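Local structure of glyoxalase family protein (Bacillus cereus, 1ZSW) at residues E120-F125 / P139-E144. The protein binds a zinc ion and probably acts as a metal-dependent enzyme of the glyoxalase (vicinal oxygen chelate) superfamily, although its reaction is unknown. Numbering follows the deposited sequence.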
loop_
_atom_site.group_PDB
_atom_site.type_symbol
_atom_site.label_atom_id
_atom_site.label_comp_id
_atom_site.label_asym_id
_atom_site.label_seq_id
_atom_site.Cartn_x
_atom_site.Cartn_y
_atom_site.Cartn_z
ATOM N N GLU A 120 -11.146 -12.505 17.709
ATOM C CA GLU A 120 -11.855 -13.798 17.634
ATOM C C GLU A 120 -11.722 -14.454 16.262
ATOM O O GLU A 120 -11.478 -15.661 16.159
ATOM C CB GLU A 120 -13.323 -13.687 18.068
ATOM C CG GLU A 120 -14.196 -14.920 17.727
ATOM C CD GLU A 120 -13.719 -16.231 18.355
ATOM O OE1 GLU A 120 -13.237 -16.224 19.514
ATOM O OE2 GLU A 120 -13.848 -17.279 17.682
ATOM N N ARG A 121 -11.844 -13.653 15.203
ATOM C CA ARG A 121 -11.719 -14.189 13.851
ATOM C C ARG A 121 -10.337 -14.796 13.573
ATOM O O ARG A 121 -10.217 -15.836 12.938
ATOM C CB ARG A 121 -12.031 -13.083 12.827
ATOM C CG ARG A 121 -12.161 -13.613 11.390
ATOM C CD ARG A 121 -12.879 -12.589 10.498
ATOM N NE ARG A 121 -13.015 -13.131 9.137
ATOM C CZ ARG A 121 -14.020 -13.903 8.739
ATOM N NH1 ARG A 121 -14.055 -14.351 7.488
ATOM N NH2 ARG A 121 -14.984 -14.243 9.605
ATOM N N PHE A 122 -9.291 -14.132 14.061
ATOM C CA PHE A 122 -7.940 -14.628 13.922
ATOM C C PHE A 122 -7.751 -15.946 14.687
ATOM O O PHE A 122 -7.043 -16.845 14.213
ATOM C CB PHE A 122 -6.933 -13.570 14.406
ATOM C CG PHE A 122 -6.773 -12.380 13.465
ATOM C CD1 PHE A 122 -6.230 -11.186 13.927
ATOM C CD2 PHE A 122 -7.154 -12.466 12.120
ATOM C CE1 PHE A 122 -6.059 -10.061 13.079
ATOM C CE2 PHE A 122 -6.994 -11.358 11.260
ATOM C CZ PHE A 122 -6.445 -10.163 11.736
ATOM N N GLU A 123 -8.377 -16.049 15.860
ATOM C CA GLU A 123 -8.339 -17.294 16.636
ATOM C C GLU A 123 -8.973 -18.400 15.796
ATOM O O GLU A 123 -8.372 -19.455 15.566
ATOM C CB GLU A 123 -9.095 -17.134 17.962
ATOM C CG GLU A 123 -8.426 -16.210 18.987
ATOM C CD GLU A 123 -9.354 -15.833 20.135
ATOM O OE1 GLU A 123 -10.444 -16.437 20.252
ATOM O OE2 GLU A 123 -9.003 -14.920 20.911
ATOM N N LYS A 124 -10.175 -18.123 15.294
ATOM C CA LYS A 124 -10.927 -19.070 14.483
ATOM C C LYS A 124 -10.146 -19.571 13.256
ATOM O O LYS A 124 -10.166 -20.756 12.923
ATOM C CB LYS A 124 -12.255 -18.443 14.049
ATOM C CG LYS A 124 -13.041 -19.260 13.017
ATOM C CD LYS A 124 -13.463 -20.632 13.554
ATOM C CE LYS A 124 -14.558 -20.513 14.606
ATOM N NZ LYS A 124 -15.660 -19.621 14.136
ATOM N N PHE A 125 -9.443 -18.665 12.588
ATOM C CA PHE A 125 -8.731 -19.024 11.384
ATOM C C PHE A 125 -7.251 -19.342 11.570
ATOM O O PHE A 125 -6.525 -19.520 10.583
ATOM C CB PHE A 125 -8.910 -17.920 10.338
ATOM C CG PHE A 125 -10.245 -17.957 9.655
ATOM C CD1 PHE A 125 -11.293 -17.187 10.133
ATOM C CD2 PHE A 125 -10.449 -18.759 8.538
ATOM C CE1 PHE A 125 -12.528 -17.214 9.507
ATOM C CE2 PHE A 125 -11.683 -18.793 7.899
ATOM C CZ PHE A 125 -12.716 -18.021 8.379
ATOM N N PRO A 139 -5.005 2.415 19.259
ATOM C CA PRO A 139 -5.264 1.043 19.656
ATOM C C PRO A 139 -5.103 0.111 18.459
ATOM O O PRO A 139 -5.489 0.471 17.362
ATOM C CB PRO A 139 -6.729 1.067 20.156
ATOM C CG PRO A 139 -7.071 2.498 20.320
ATOM C CD PRO A 139 -6.138 3.321 19.510
ATOM N N ALA A 140 -4.511 -1.045 18.676
ATOM C CA ALA A 140 -4.043 -1.894 17.577
ATOM C C ALA A 140 -4.043 -3.385 17.889
ATOM O O ALA A 140 -4.021 -3.801 19.077
ATOM C CB ALA A 140 -2.619 -1.449 17.193
ATOM N N LEU A 141 -4.017 -4.200 16.827
ATOM C CA LEU A 141 -3.821 -5.625 16.933
ATOM C C LEU A 141 -2.906 -6.056 15.827
ATOM O O LEU A 141 -3.262 -5.914 14.648
ATOM C CB LEU A 141 -5.174 -6.375 16.821
ATOM C CG LEU A 141 -5.244 -7.892 16.954
ATOM C CD1 LEU A 141 -4.918 -8.398 18.385
ATOM C CD2 LEU A 141 -6.650 -8.383 16.541
ATOM N N GLN A 142 -1.721 -6.522 16.190
ATOM C CA GLN A 142 -0.754 -6.972 15.197
ATOM C C GLN A 142 -1.062 -8.369 14.710
ATOM O O GLN A 142 -1.541 -9.216 15.454
ATOM C CB GLN A 142 0.680 -6.947 15.758
ATOM C CG GLN A 142 1.200 -5.565 16.039
ATOM C CD GLN A 142 2.556 -5.603 16.734
ATOM O OE1 GLN A 142 3.243 -6.625 16.739
ATOM N NE2 GLN A 142 2.934 -4.490 17.330
ATOM N N PHE A 143 -0.806 -8.637 13.433
ATOM C CA PHE A 143 -0.951 -10.001 12.935
ATOM C C PHE A 143 -0.021 -10.256 11.734
ATOM O O PHE A 143 0.639 -9.333 11.262
ATOM C CB PHE A 143 -2.430 -10.310 12.590
ATOM C CG PHE A 143 -2.972 -9.538 11.398
ATOM C CD1 PHE A 143 -3.129 -10.190 10.191
ATOM C CD2 PHE A 143 -3.379 -8.225 11.521
ATOM C CE1 PHE A 143 -3.684 -9.515 9.085
ATOM C CE2 PHE A 143 -3.916 -7.512 10.413
ATOM C CZ PHE A 143 -4.074 -8.189 9.203
ATOM N N GLU A 144 0.095 -11.503 11.310
ATOM C CA GLU A 144 0.928 -11.879 10.162
ATOM C C GLU A 144 0.195 -12.856 9.278
ATOM O O GLU A 144 -0.591 -13.682 9.764
ATOM C CB GLU A 144 2.225 -12.536 10.621
ATOM C CG GLU A 144 3.083 -11.688 11.481
ATOM C CD GLU A 144 4.465 -12.301 11.763
ATOM O OE1 GLU A 144 4.867 -13.310 11.147
ATOM O OE2 GLU A 144 5.138 -11.712 12.613
#
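The last turn of helix 112-124 lies beside strand 138-144 with the CA atoms of F122 and F143 8.4 Å apart; no hydrogen bond crosses between the two segments, and the gap is filled by apolar side chains. The pair is a compact example of how a helix is fitted to a β-sheet: one aromatic residue projects from the helix toward the strand and meets every second side chain there, L141 and F143, which face the helix, while the CB of Q142 between them points away. F122 has CG anti to its carbonyl carbon (chi1 -73°), which sends the ring off the helix toward the strand. Its outer rim leads: F122 CZ stands 3.4 Å above the plane of the F143 ring, over the centre of one face, and comes within 3.5 Å of F143 CG. F122 CE1 follows, 3.7 Å from F143 CB. The ring centroids are 4.5 Å apart and the planes meet at 36°, an oblique aromatic pair. F143 offers this face because its CG sits between the backbone N and the carbonyl carbon (chi1 68°). Further along the ring, F122 CD1 touches the methyl CD2 of L141 at 3.9 Å, so the phenyl group rests on both strand residues at once. All three are buried, and the contact is wholly apolar. W118 meets the F122 ring from one turn earlier in the same helix, with L52 and V127 also packing against F122; L141 additionally touches L115 and K119. Strand 138-144 pairs antiparallel with strand 150-155, whose L151 and L153 pack against F143. Helix 112-124 thus packs on the side of the sheet carrying L141 and F143, helix and strand both falling in the first glyoxalase-type sequence region, away from the zinc site.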